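Local coordinates for F5/8 type C domain protein (Clostridium perfringens, PDB 7JRM), which probably binds mucin-type glycans through a carbohydrate-binding module of the O-glycopeptidase ZmpB, consistent with a part in mucin recognition, at residues Y133-Y138 against E199-V204; I145-V150 against D220-N225; I152-A157 against M181-P186; V161-F166 against N212-D217. One frame throughout, in Å; residues are numbered along the deposited sequence.

Contact 1: residues Y133-Y138 against E199-V204; sequences YSEIVY and EIKLVV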
loop_
_atom_site.group_PDB
_atom_site.type_symbol
_atom_site.label_atom_id
_atom_site.label_comp_id
_atom_site.label_asym_id
_atom_site.label_seq_id
_atom_site.Cartn_x
_atom_site.Cartn_y
_atom_site.Cartn_z
ATOM N N TYR A 133 -17.571 41.517 25.350
ATOM C CA TYR A 133 -17.965 40.205 25.859
ATOM C C TYR A 133 -18.740 39.454 24.781
ATOM O O TYR A 133 -19.558 40.044 24.079
ATOM C CB TYR A 133 -18.810 40.359 27.128
ATOM C CG TYR A 133 -19.236 39.058 27.771
ATOM C CD1 TYR A 133 -20.478 38.498 27.495
ATOM C CD2 TYR A 133 -18.404 38.398 28.665
ATOM C CE1 TYR A 133 -20.874 37.313 28.085
ATOM C CE2 TYR A 133 -18.792 37.211 29.259
ATOM C CZ TYR A 133 -20.028 36.673 28.965
ATOM O OH TYR A 133 -20.419 35.493 29.554
ATOM N N SER A 134 -18.480 38.154 24.646
ATOM C CA SER A 134 -19.057 37.378 23.559
ATOM C C SER A 134 -19.487 36.006 24.051
ATOM O O SER A 134 -18.782 35.366 24.837
ATOM C CB SER A 134 -18.064 37.221 22.402
ATOM O OG SER A 134 -18.623 36.446 21.357
ATOM N N GLU A 135 -20.650 35.562 23.573
ATOM C CA GLU A 135 -21.163 34.220 23.837
ATOM C C GLU A 135 -21.695 33.665 22.524
ATOM O O GLU A 135 -22.681 34.181 21.985
ATOM C CB GLU A 135 -22.257 34.237 24.904
ATOM C CG GLU A 135 -21.747 34.357 26.329
ATOM C CD GLU A 135 -22.841 34.131 27.355
ATOM O OE1 GLU A 135 -23.973 33.789 26.953
ATOM O OE2 GLU A 135 -22.569 34.296 28.563
ATOM N N ILE A 136 -21.048 32.625 22.006
ATOM C CA ILE A 136 -21.432 32.004 20.743
ATOM C C ILE A 136 -21.746 30.541 21.019
ATOM O O ILE A 136 -20.910 29.811 21.565
ATOM C CB ILE A 136 -20.332 32.142 19.679
ATOM C CG1 ILE A 136 -19.892 33.603 19.558
ATOM C CG2 ILE A 136 -20.825 31.629 18.338
ATOM C CD1 ILE A 136 -18.799 33.832 18.535
ATOM N N VAL A 137 -22.949 30.114 20.640
ATOM C CA VAL A 137 -23.445 28.771 20.916
ATOM C C VAL A 137 -23.575 28.018 19.600
ATOM O O VAL A 137 -24.106 28.555 18.619
ATOM C CB VAL A 137 -24.791 28.814 21.662
ATOM C CG1 VAL A 137 -25.326 27.406 21.884
ATOM C CG2 VAL A 137 -24.640 29.548 22.986
ATOM N N TYR A 138 -23.094 26.777 19.581
ATOM C CA TYR A 138 -23.184 25.908 18.419
ATOM C C TYR A 138 -23.877 24.605 18.793
ATOM O O TYR A 138 -23.809 24.152 19.940
ATOM C CB TYR A 138 -21.797 25.590 17.844
ATOM C CG TYR A 138 -21.200 26.683 16.991
ATOM C CD1 TYR A 138 -20.384 27.657 17.550
ATOM C CD2 TYR A 138 -21.444 26.735 15.626
ATOM C CE1 TYR A 138 -19.830 28.655 16.774
ATOM C CE2 TYR A 138 -20.895 27.731 14.840
ATOM C CZ TYR A 138 -20.090 28.688 15.421
ATOM O OH TYR A 138 -19.541 29.682 14.645
ATOM N N GLU A 199 -24.985 21.207 23.100
ATOM C CA GLU A 199 -24.587 22.587 22.875
ATOM C C GLU A 199 -23.178 22.813 23.398
ATOM O O GLU A 199 -22.787 22.251 24.423
ATOM C CB GLU A 199 -25.546 23.570 23.558
ATOM C CG GLU A 199 -26.881 23.738 22.860
ATOM C CD GLU A 199 -27.648 24.942 23.368
ATOM O OE1 GLU A 199 -27.359 25.400 24.495
ATOM O OE2 GLU A 199 -28.539 25.430 22.643
ATOM N N ILE A 200 -22.421 23.639 22.682
ATOM C CA ILE A 200 -21.144 24.155 23.151
ATOM C C ILE A 200 -21.205 25.675 23.086
ATOM O O ILE A 200 -21.701 26.245 22.107
ATOM C CB ILE A 200 -19.953 23.601 22.338
ATOM C CG1 ILE A 200 -18.627 24.069 22.943
ATOM C CG2 ILE A 200 -20.057 23.984 20.864
ATOM C CD1 ILE A 200 -17.407 23.615 22.174
ATOM N N LYS A 201 -20.732 26.329 24.142
ATOM C CA LYS A 201 -20.802 27.780 24.265
ATOM C C LYS A 201 -19.390 28.332 24.375
ATOM O O LYS A 201 -18.666 28.010 25.322
ATOM C CB LYS A 201 -21.642 28.189 25.476
ATOM C CG LYS A 201 -21.866 29.687 25.604
ATOM C CD LYS A 201 -22.994 29.991 26.578
ATOM C CE LYS A 201 -22.760 29.315 27.921
ATOM N NZ LYS A 201 -23.791 29.694 28.926
ATOM N N LEU A 202 -19.005 29.160 23.408
ATOM C CA LEU A 202 -17.684 29.773 23.367
ATOM C C LEU A 202 -17.776 31.174 23.959
ATOM O O LEU A 202 -18.478 32.035 23.417
ATOM C CB LEU A 202 -17.156 29.817 21.935
ATOM C CG LEU A 202 -17.199 28.492 21.169
ATOM C CD1 LEU A 202 -16.599 28.660 19.783
ATOM C CD2 LEU A 202 -16.478 27.397 21.942
ATOM N N VAL A 203 -17.067 31.401 25.062
ATOM C CA VAL A 203 -17.191 32.625 25.846
ATOM C C VAL A 203 -15.854 33.352 25.850
ATOM O O VAL A 203 -14.810 32.747 26.124
ATOM C CB VAL A 203 -17.657 32.329 27.282
ATOM C CG1 VAL A 203 -17.602 33.591 28.132
ATOM C CG2 VAL A 203 -19.064 31.750 27.271
ATOM N N VAL A 204 -15.892 34.648 25.553
ATOM C CA VAL A 204 -14.728 35.525 25.621
ATOM C C VAL A 204 -15.043 36.582 26.671
ATOM O O VAL A 204 -15.818 37.511 26.416
ATOM C CB VAL A 204 -14.402 36.166 24.266
ATOM C CG1 VAL A 204 -13.181 37.066 24.388
ATOM C CG2 VAL A 204 -14.184 35.096 23.208
HETATM O O HOH W 1 -17.254 33.944 21.800
HETATM O O HOH W 2 -22.651 31.972 29.974
HETATM O O HOH W 3 -25.706 32.210 28.499
#

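Contact 2: residues I145-V150 against D220-N225; sequences IFDTWV and DAKFRN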
loop_
_atom_site.group_PDB
_atom_site.type_symbol
_atom_site.label_atom_id
_atom_site.label_comp_id
_atom_site.label_asym_id
_atom_site.label_seq_id
_atom_site.Cartn_x
_atom_site.Cartn_y
_atom_site.Cartn_z
ATOM N N ILE A 145 -14.899 15.866 19.745
ATOM C CA ILE A 145 -13.822 16.709 20.248
ATOM C C ILE A 145 -13.964 18.103 19.654
ATOM O O ILE A 145 -14.248 18.254 18.461
ATOM C CB ILE A 145 -12.439 16.109 19.911
ATOM C CG1 ILE A 145 -12.155 14.890 20.791
ATOM C CG2 ILE A 145 -11.334 17.147 20.062
ATOM C CD1 ILE A 145 -11.990 15.223 22.256
ATOM N N PHE A 146 -13.775 19.122 20.489
ATOM C CA PHE A 146 -13.677 20.503 20.039
ATOM C C PHE A 146 -12.237 20.975 20.188
ATOM O O PHE A 146 -11.655 20.869 21.271
ATOM C CB PHE A 146 -14.615 21.418 20.827
ATOM C CG PHE A 146 -14.396 22.878 20.554
ATOM C CD1 PHE A 146 -14.701 23.416 19.313
ATOM C CD2 PHE A 146 -13.873 23.710 21.530
ATOM C CE1 PHE A 146 -14.495 24.759 19.055
ATOM C CE2 PHE A 146 -13.668 25.053 21.278
ATOM C CZ PHE A 146 -13.977 25.578 20.037
ATOM N N ASP A 147 -11.673 21.499 19.102
ATOM C CA ASP A 147 -10.279 21.915 19.054
ATOM C C ASP A 147 -10.197 23.321 18.479
ATOM O O ASP A 147 -10.870 23.633 17.492
ATOM C CB ASP A 147 -9.450 20.940 18.206
ATOM C CG ASP A 147 -7.958 21.155 18.352
ATOM O OD1 ASP A 147 -7.550 21.964 19.210
ATOM O OD2 ASP A 147 -7.193 20.503 17.610
ATOM N N THR A 148 -9.372 24.168 19.093
ATOM C CA THR A 148 -9.286 25.557 18.666
ATOM C C THR A 148 -8.005 26.192 19.189
ATOM O O THR A 148 -7.454 25.768 20.208
ATOM C CB THR A 148 -10.498 26.367 19.147
ATOM O OG1 THR A 148 -10.455 27.683 18.580
ATOM C CG2 THR A 148 -10.501 26.480 20.666
ATOM N N TRP A 149 -7.538 27.203 18.463
ATOM C CA TRP A 149 -6.543 28.144 18.950
ATOM C C TRP A 149 -7.250 29.419 19.392
ATOM O O TRP A 149 -8.257 29.823 18.805
ATOM C CB TRP A 149 -5.508 28.477 17.872
ATOM C CG TRP A 149 -4.576 27.354 17.518
ATOM C CD1 TRP A 149 -4.614 26.582 16.394
ATOM C CD2 TRP A 149 -3.456 26.892 18.284
ATOM N NE1 TRP A 149 -3.593 25.664 16.414
ATOM C CE2 TRP A 149 -2.866 25.833 17.563
ATOM C CE3 TRP A 149 -2.896 27.267 19.509
ATOM C CZ2 TRP A 149 -1.747 25.145 18.028
ATOM C CZ3 TRP A 149 -1.783 26.582 19.968
ATOM C CH2 TRP A 149 -1.221 25.534 19.230
ATOM N N VAL A 150 -6.722 30.052 20.438
ATOM C CA VAL A 150 -7.311 31.275 20.972
ATOM C C VAL A 150 -6.210 32.291 21.235
ATOM O O VAL A 150 -5.048 31.935 21.463
ATOM C CB VAL A 150 -8.127 31.017 22.258
ATOM C CG1 VAL A 150 -9.361 30.182 21.950
ATOM C CG2 VAL A 150 -7.264 30.344 23.315
ATOM N N ASP A 220 -9.022 28.450 13.863
ATOM C CA ASP A 220 -9.078 27.047 13.450
ATOM C C ASP A 220 -10.035 26.238 14.322
ATOM O O ASP A 220 -9.866 25.026 14.483
ATOM C CB ASP A 220 -7.684 26.411 13.451
ATOM C CG ASP A 220 -7.485 25.439 12.304
ATOM O OD1 ASP A 220 -7.515 25.880 11.135
ATOM O OD2 ASP A 220 -7.291 24.234 12.572
ATOM N N ALA A 221 -11.040 26.903 14.892
ATOM C CA ALA A 221 -12.013 26.228 15.741
ATOM C C ALA A 221 -12.795 25.206 14.929
ATOM O O ALA A 221 -13.418 25.548 13.919
ATOM C CB ALA A 221 -12.957 27.249 16.373
ATOM N N LYS A 222 -12.763 23.951 15.370
ATOM C CA LYS A 222 -13.349 22.878 14.582
ATOM C C LYS A 222 -13.743 21.724 15.490
ATOM O O LYS A 222 -13.150 21.518 16.553
ATOM C CB LYS A 222 -12.374 22.390 13.505
ATOM C CG LYS A 222 -11.073 21.829 14.060
ATOM C CD LYS A 222 -10.093 21.490 12.950
ATOM C CE LYS A 222 -8.712 21.181 13.506
ATOM N NZ LYS A 222 -7.684 21.100 12.430
ATOM N N PHE A 223 -14.756 20.982 15.057
ATOM C CA PHE A 223 -15.096 19.715 15.683
ATOM C C PHE A 223 -14.227 18.608 15.102
ATOM O O PHE A 223 -13.796 18.671 13.949
ATOM C CB PHE A 223 -16.572 19.379 15.469
ATOM C CG PHE A 223 -17.514 20.209 16.292
ATOM C CD1 PHE A 223 -17.487 20.147 17.676
ATOM C CD2 PHE A 223 -18.436 21.045 15.682
ATOM C CE1 PHE A 223 -18.357 20.907 18.436
ATOM C CE2 PHE A 223 -19.309 21.808 16.437
ATOM C CZ PHE A 223 -19.269 21.738 17.817
ATOM N N ARG A 224 -13.964 17.590 15.917
ATOM C CA ARG A 224 -13.181 16.439 15.486
ATOM C C ARG A 224 -13.870 15.172 15.964
ATOM O O ARG A 224 -14.200 15.051 17.146
ATOM C CB ARG A 224 -11.746 16.503 16.023
ATOM C CG ARG A 224 -10.986 17.759 15.630
ATOM C CD ARG A 224 -9.645 17.837 16.341
ATOM N NE ARG A 224 -8.717 16.809 15.878
ATOM C CZ ARG A 224 -7.483 17.057 15.451
ATOM N NH1 ARG A 224 -6.707 16.062 15.048
ATOM N NH2 ARG A 224 -7.025 18.301 15.426
ATOM N N ASN A 225 -14.085 14.234 15.046
ATOM C CA ASN A 225 -14.807 13.006 15.338
ATOM C C ASN A 225 -13.876 11.803 15.269
ATOM O O ASN A 225 -12.923 11.775 14.485
ATOM C CB ASN A 225 -15.972 12.807 14.364
ATOM C CG ASN A 225 -17.215 13.560 14.785
ATOM O OD1 ASN A 225 -17.168 14.401 15.681
ATOM N ND2 ASN A 225 -18.337 13.260 14.141
#

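Contact 3: residues I152-A157 against M181-P186; sequences IDRHVA and MRIDTP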
loop_
_atom_site.group_PDB
_atom_site.type_symbol
_atom_site.label_atom_id
_atom_site.label_comp_id
_atom_site.label_asym_id
_atom_site.label_seq_id
_atom_site.Cartn_x
_atom_site.Cartn_y
_atom_site.Cartn_z
ATOM N N ILE A 152 -5.418 37.001 21.340
ATOM C CA ILE A 152 -5.769 38.362 20.952
ATOM C C ILE A 152 -5.401 38.566 19.489
ATOM O O ILE A 152 -4.278 38.257 19.071
ATOM C CB ILE A 152 -5.058 39.383 21.855
ATOM C CG1 ILE A 152 -5.552 39.262 23.299
ATOM C CG2 ILE A 152 -5.265 40.799 21.333
ATOM C CD1 ILE A 152 -6.857 39.977 23.563
ATOM N N ASP A 153 -6.348 39.078 18.704
ATOM C CA ASP A 153 -6.088 39.328 17.292
ATOM C C ASP A 153 -4.988 40.369 17.133
ATOM O O ASP A 153 -4.887 41.318 17.916
ATOM C CB ASP A 153 -7.366 39.791 16.589
ATOM C CG ASP A 153 -7.195 39.911 15.087
ATOM O OD1 ASP A 153 -7.085 38.871 14.408
ATOM O OD2 ASP A 153 -7.173 41.052 14.581
ATOM N N ARG A 154 -4.155 40.185 16.106
ATOM C CA ARG A 154 -2.981 41.029 15.918
ATOM C C ARG A 154 -3.321 42.433 15.437
ATOM O O ARG A 154 -2.427 43.287 15.407
ATOM C CB ARG A 154 -2.014 40.367 14.934
ATOM C CG ARG A 154 -1.341 39.112 15.473
ATOM C CD ARG A 154 -0.872 39.307 16.908
ATOM N NE ARG A 154 0.240 40.248 17.001
ATOM C CZ ARG A 154 0.896 40.520 18.125
ATOM N NH1 ARG A 154 1.897 41.389 18.121
ATOM N NH2 ARG A 154 0.550 39.920 19.256
ATOM N N HIS A 155 -4.575 42.699 15.062
ATOM C CA HIS A 155 -4.947 44.033 14.606
ATOM C C HIS A 155 -4.845 45.073 15.716
ATOM O O HIS A 155 -4.700 46.265 15.420
ATOM C CB HIS A 155 -6.365 44.014 14.030
ATOM C CG HIS A 155 -6.889 45.365 13.654
ATOM N ND1 HIS A 155 -6.615 45.958 12.441
ATOM C CD2 HIS A 155 -7.675 46.235 14.330
ATOM C CE1 HIS A 155 -7.205 47.139 12.387
ATOM N NE2 HIS A 155 -7.856 47.331 13.521
ATOM N N VAL A 156 -4.903 44.653 16.978
ATOM C CA VAL A 156 -4.840 45.579 18.103
ATOM C C VAL A 156 -3.497 45.447 18.807
ATOM O O VAL A 156 -3.398 45.648 20.023
ATOM C CB VAL A 156 -6.004 45.341 19.083
ATOM C CG1 VAL A 156 -7.327 45.718 18.435
ATOM C CG2 VAL A 156 -6.025 43.891 19.542
ATOM N N ALA A 157 -2.449 45.121 18.046
ATOM C CA ALA A 157 -1.118 44.956 18.618
ATOM C C ALA A 157 -0.543 46.251 19.179
ATOM O O ALA A 157 0.455 46.198 19.904
ATOM C CB ALA A 157 -0.163 44.384 17.569
ATOM N N MET A 181 -5.360 36.518 28.746
ATOM C CA MET A 181 -4.478 36.602 27.590
ATOM C C MET A 181 -4.350 38.055 27.155
ATOM O O MET A 181 -5.357 38.754 27.005
ATOM C CB MET A 181 -5.007 35.746 26.439
ATOM C CG MET A 181 -4.684 34.269 26.582
ATOM S SD MET A 181 -5.151 33.301 25.139
ATOM C CE MET A 181 -3.641 33.399 24.180
ATOM N N ARG A 182 -3.116 38.502 26.960
ATOM C CA ARG A 182 -2.820 39.870 26.575
ATOM C C ARG A 182 -2.264 39.898 25.152
ATOM O O ARG A 182 -2.244 38.881 24.450
ATOM C CB ARG A 182 -1.859 40.494 27.590
ATOM C CG ARG A 182 -2.203 40.142 29.029
ATOM C CD ARG A 182 -1.495 41.044 30.023
ATOM N NE ARG A 182 -2.129 40.996 31.338
ATOM C CZ ARG A 182 -3.141 41.772 31.710
ATOM N NH1 ARG A 182 -3.641 42.666 30.866
ATOM N NH2 ARG A 182 -3.657 41.657 32.926
ATOM N N ILE A 183 -1.809 41.078 24.725
ATOM C CA ILE A 183 -1.349 41.250 23.348
ATOM C C ILE A 183 -0.158 40.344 23.062
ATOM O O ILE A 183 -0.101 39.674 22.023
ATOM C CB ILE A 183 -1.015 42.728 23.077
ATOM C CG1 ILE A 183 -2.297 43.557 23.013
ATOM C CG2 ILE A 183 -0.220 42.874 21.788
ATOM C CD1 ILE A 183 -2.058 45.045 22.998
ATOM N N ASP A 184 0.806 40.302 23.979
ATOM C CA ASP A 184 2.023 39.528 23.780
ATOM C C ASP A 184 1.919 38.099 24.306
ATOM O O ASP A 184 2.942 37.417 24.412
ATOM C CB ASP A 184 3.213 40.241 24.428
ATOM C CG ASP A 184 3.028 40.458 25.918
ATOM O OD1 ASP A 184 1.880 40.380 26.400
ATOM O OD2 ASP A 184 4.039 40.710 26.609
ATOM N N THR A 185 0.718 37.633 24.630
ATOM C CA THR A 185 0.542 36.249 25.058
ATOM C C THR A 185 0.452 35.342 23.837
ATOM O O THR A 185 -0.455 35.519 23.015
ATOM C CB THR A 185 -0.712 36.100 25.912
ATOM O OG1 THR A 185 -0.680 37.046 26.989
ATOM C CG2 THR A 185 -0.802 34.689 26.484
ATOM N N PRO A 186 1.361 34.380 23.672
ATOM C CA PRO A 186 1.272 33.472 22.522
ATOM C C PRO A 186 -0.030 32.686 22.534
ATOM O O PRO A 186 -0.632 32.455 23.585
ATOM C CB PRO A 186 2.485 32.552 22.698
ATOM C CG PRO A 186 3.431 33.325 23.559
ATOM C CD PRO A 186 2.569 34.137 24.479
HETATM O O HOH W 4 -3.050 36.791 22.954
#

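Contact 4: residues V161-F166 against N212-D217; sequences VSSVKF and NWDHAD. With CA (calcium ion), chain B.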
loop_
_atom_site.group_PDB
_atom_site.type_symbol
_atom_site.label_atom_id
_atom_site.label_comp_id
_atom_site.label_asym_id
_atom_site.label_seq_id
_atom_site.Cartn_x
_atom_site.Cartn_y
_atom_site.Cartn_z
ATOM N N VAL A 161 -3.899 47.778 25.977
ATOM C CA VAL A 161 -4.771 47.326 27.058
ATOM C C VAL A 161 -5.573 46.077 26.715
ATOM O O VAL A 161 -6.399 45.646 27.532
ATOM C CB VAL A 161 -5.746 48.447 27.472
ATOM C CG1 VAL A 161 -4.978 49.670 27.944
ATOM C CG2 VAL A 161 -6.669 48.799 26.314
ATOM N N SER A 162 -5.364 45.481 25.544
ATOM C CA SER A 162 -6.154 44.320 25.148
ATOM C C SER A 162 -5.930 43.156 26.110
ATOM O O SER A 162 -4.790 42.814 26.436
ATOM C CB SER A 162 -5.796 43.903 23.721
ATOM O OG SER A 162 -6.369 44.789 22.775
ATOM N N SER A 163 -7.032 42.553 26.566
ATOM C CA SER A 163 -6.982 41.442 27.514
ATOM C C SER A 163 -8.319 40.715 27.578
ATOM O O SER A 163 -9.359 41.346 27.797
ATOM C CB SER A 163 -6.593 41.941 28.908
ATOM O OG SER A 163 -7.507 42.920 29.369
ATOM N N VAL A 164 -8.310 39.395 27.396
ATOM C CA VAL A 164 -9.519 38.582 27.419
ATOM C C VAL A 164 -9.233 37.279 28.155
ATOM O O VAL A 164 -8.098 36.989 28.542
ATOM C CB VAL A 164 -10.058 38.284 26.003
ATOM C CG1 VAL A 164 -10.504 39.559 25.312
ATOM C CG2 VAL A 164 -9.008 37.562 25.179
ATOM N N LYS A 165 -10.286 36.491 28.349
ATOM C CA LYS A 165 -10.173 35.128 28.845
ATOM C C LYS A 165 -11.156 34.262 28.077
ATOM O O LYS A 165 -12.341 34.597 27.985
ATOM C CB LYS A 165 -10.453 35.042 30.349
ATOM C CG LYS A 165 -10.236 33.654 30.932
ATOM C CD LYS A 165 -10.835 33.525 32.323
ATOM C CE LYS A 165 -10.457 34.705 33.202
ATOM N NZ LYS A 165 -11.603 35.154 34.040
ATOM N N PHE A 166 -10.665 33.161 27.519
ATOM C CA PHE A 166 -11.502 32.257 26.746
ATOM C C PHE A 166 -12.033 31.147 27.640
ATOM O O PHE A 166 -11.297 30.577 28.449
ATOM C CB PHE A 166 -10.719 31.657 25.578
ATOM C CG PHE A 166 -10.252 32.673 24.578
ATOM C CD1 PHE A 166 -9.071 33.365 24.778
ATOM C CD2 PHE A 166 -10.993 32.936 23.438
ATOM C CE1 PHE A 166 -8.636 34.299 23.860
ATOM C CE2 PHE A 166 -10.561 33.869 22.516
ATOM C CZ PHE A 166 -9.381 34.552 22.730
ATOM N N ASN A 212 -12.180 46.992 26.215
ATOM C CA ASN A 212 -11.492 47.919 25.323
ATOM C C ASN A 212 -10.479 47.189 24.452
ATOM O O ASN A 212 -9.538 46.571 24.962
ATOM C CB ASN A 212 -10.806 49.015 26.136
ATOM C CG ASN A 212 -10.510 50.250 25.310
ATOM O OD1 ASN A 212 -11.195 50.529 24.325
ATOM N ND2 ASN A 212 -9.481 50.995 25.701
ATOM N N TRP A 213 -10.679 47.267 23.133
ATOM C CA TRP A 213 -9.780 46.668 22.144
ATOM C C TRP A 213 -9.626 45.164 22.348
ATOM O O TRP A 213 -8.557 44.598 22.108
ATOM C CB TRP A 213 -8.412 47.356 22.153
ATOM C CG TRP A 213 -8.494 48.826 21.879
ATOM C CD1 TRP A 213 -8.136 49.837 22.721
ATOM C CD2 TRP A 213 -8.965 49.452 20.679
ATOM N NE1 TRP A 213 -8.355 51.055 22.121
ATOM C CE2 TRP A 213 -8.864 50.844 20.866
ATOM C CE3 TRP A 213 -9.462 48.969 19.464
ATOM C CZ2 TRP A 213 -9.242 51.759 19.885
ATOM C CZ3 TRP A 213 -9.836 49.878 18.491
ATOM C CH2 TRP A 213 -9.723 51.257 18.707
ATOM N N ASP A 214 -10.700 44.504 22.779
ATOM C CA ASP A 214 -10.673 43.069 23.057
ATOM C C ASP A 214 -11.049 42.266 21.808
ATOM O O ASP A 214 -12.063 41.572 21.754
ATOM C CB ASP A 214 -11.599 42.744 24.222
ATOM C CG ASP A 214 -10.948 42.984 25.570
ATOM O OD1 ASP A 214 -9.764 43.385 25.601
ATOM O OD2 ASP A 214 -11.620 42.763 26.599
ATOM N N HIS A 215 -10.198 42.373 20.792
ATOM C CA HIS A 215 -10.357 41.577 19.580
ATOM C C HIS A 215 -9.850 40.167 19.850
ATOM O O HIS A 215 -8.659 39.973 20.116
ATOM C CB HIS A 215 -9.601 42.210 18.415
ATOM C CG HIS A 215 -10.145 43.537 17.983
ATOM N ND1 HIS A 215 -9.916 44.061 16.729
ATOM C CD2 HIS A 215 -10.903 44.448 18.639
ATOM C CE1 HIS A 215 -10.511 45.236 16.629
ATOM N NE2 HIS A 215 -11.117 45.495 17.774
ATOM N N ALA A 216 -10.747 39.184 19.790
ATOM C CA ALA A 216 -10.419 37.806 20.124
ATOM C C ALA A 216 -10.791 36.886 18.973
ATOM O O ALA A 216 -11.803 37.097 18.299
ATOM C CB ALA A 216 -11.137 37.359 21.402
ATOM N N ASP A 217 -9.972 35.857 18.759
ATOM C CA ASP A 217 -10.178 34.897 17.685
ATOM C C ASP A 217 -10.301 33.488 18.244
ATOM O O ASP A 217 -9.522 33.082 19.112
ATOM C CB ASP A 217 -9.028 34.921 16.673
ATOM C CG ASP A 217 -8.853 36.267 16.016
ATOM O OD1 ASP A 217 -9.862 36.976 15.822
ATOM O OD2 ASP A 217 -7.701 36.606 15.682
HETATM CA CA CA B . -10.142 43.496 28.418
HETATM O O HOH W 5 -9.323 45.607 27.590
#

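Contact 1: residues Y133-Y138 against E199-V204
Val-137 and Lys-201 face each other in a non-hydrogen-bonded pair, and their side chains slant across one another: CG2 of Val-137 rests on CG of Lys-201 at 3.8 Å. The other branch, CG1, lies anti to the backbone N (chi1 177°) and meets the carboxylate carbon CD of Glu-199 at 3.7 Å. On the same face Glu-135 and Val-203 run side by side, with CG of Glu-135 3.9 Å from CG2 of Val-203. The Glu-135 carboxylate is gripped from several sides. The Tyr-133 hydroxyl donates to the anti lone pair of OE2 at 2.7 Å, and two waters link OE1 and OE2 separately to NZ of Lys-201, which stays 4.5 Å from OE1, beyond a direct salt bridge. Tyr-133 also brings OH to within 3.7 Å of CG1 of Val-203. The other face is buried and largely apolar: CB of Tyr-138 packs on CG2 of Ile-200, while Ile-136 and Leu-202, a hydrogen-bonded pair, turn their side chains to the same face. Ser-134 OG, hydrogen-bonded to Thr-95, also receives a water that donates to Leu-202 O. Six backbone bonds tie the strands, the shortest from Leu-202 N to Ile-136 O at 2.7 Å. With a mixed polar and aliphatic outer face and a mainly apolar inner one turned to strands 127-131 and 215-224, this is antiparallel pairing within one sheet of the NPCBM-type beta-sandwich.

Contact 2: residues I145-V150 against D220-N225
Asp-147 and Arg-224 run alongside each other in the same direction, with CD of the arginine 3.6 Å from CB of the aspartate. Beyond the methylenes NH2 of Arg-224 reaches OD2 of Asp-147 at 3.1 Å; this salt bridge has a weak, bent hydrogen bond (126°), the carboxylate and guanidinium planes being turned 44° apart. Phe-146 and Phe-223 occupy the opposite face of the strands. CE1 of Phe-146 sits 4.0 Å from CB of Ala-221, and the same methyl lies 3.4 Å from OG1 of Thr-148. Four backbone bonds fix the register, reciprocal between Ile-145 and Arg-224 and between Asp-147 and Lys-222.

A second shell sets the charged groups: Arg-189 also bridges to Asp-147 OD2, Thr-80 accepts from Arg-224 NE, and Lys-222 NZ is shared by Asp-220 OD2 at 3.2 Å and Glu-83. Two cationic partners at OD2 would favour a charged Asp-147. Phe-223 stacks on Tyr-143, and both phenylalanines reach Ile-200 on the facing sheet. The pairing of strand 145-152 with the end of strand 215-224, mostly charged on one face and with Phe-146 and Phe-223 on the other, is that of neighbouring antiparallel strands in a beta-sandwich.

Contact 3: residues I152-A157 against M181-P186
A single water bridges Ile-152 and the turn opposite: it accepts from Ile-152 N at 2.9 Å and donates to Arg-182 O at 2.7 Å and to Thr-185 O at 2.9 Å. Both of its protons and an acceptor site are thus engaged, and the end of strand 145-152 is linked to the turn without a direct backbone bond. The turn is type I, from Arg-182 to Thr-185; Thr-185 N bonds back to Arg-182 O, and Arg-182 N donates to OG1 of Thr-185 in a nearly straight bond (163°).

Beside the water, CG1 of Ile-152 leans on Arg-182 O at 3.5 Å. Ile-183 reaches from the turn to the 152-157 loop: CG1 lies anti to the carbonyl carbon (chi1 -71°), and CD1 beyond it reaches Val-156 O at 3.3 Å, while CG2 rests against Ala-157. Arg-154, bent at chi2 and chi3, brings NH2 back to Ile-183 O at 2.9 Å, with the oxygen at the guanidinium edge. Asp-153 OD2 takes the N-H of His-155 from above its carboxylate plane, closing an Asx turn. Arg-182 itself bridges to Asp-208, a calcium-site residue. Here a water-linked beta turn packs on an Asx-turn loop at the calcium-bearing end of the beta-sandwich.

Contact 4: residues V161-F166 against N212-D217
Asp-214 and Ser-163 close round the calcium ion. Both carboxylate oxygens of Asp-214 bind it, OD2 nearer at 2.5 Å than OD1 at 2.8 Å, and Ser-163 gives its carbonyl O at 2.4 Å and, more distantly, OG. The N-H of Ser-163 donates to OD1 on the syn side, 34° out of the carboxylate plane, in an almost straight bond (176°), which, with the metal, holds the carboxylate's rotation; Ser-132 also bonds OD2. Inward from the metal the packing is close: the Val-164 and Asp-214 side chains run antiparallel past each other, Val-164 CG1 3.5 Å from Asp-214 CG, and CZ of Phe-166 meets CB of Ala-216 at 3.6 Å.

Toward the surface the contact is thinner and more exposed. CG2 of Val-161 touches ND2 of Asn-212 and sits at the indole edge of Trp-213, 4.0 Å from CD1. A metal-bound water lies near Val-161 O and Asn-212 O. Carbonyls of Val-206, Asp-208 and Gly-210 complete the shell, making a calcium site at a beta-sandwich rim, as in many carbohydrate-binding modules.

All four contacts belong to one beta-sandwich. Contact 1 pairs strands of one sheet and contact 2 strands of the other; they meet in the core, where Ile-200 and Leu-202 pack on Phe-146. Contact 4 spans the two sheets, its Ala-216 and Val-164 touching Val-204 of contact 1, and shares strand 215-224 with contact 2, toward opposite ends. Contact 3, more open and without regular pairing, lies beside contact 4, their centres about 7 Å apart. Chemistry follows place: ladders of backbone bonds with charged groups on the outer faces in contacts 1 and 2, a water and apolar side chains between loops in contact 3, and metal coordination beside apolar packing in contact 4.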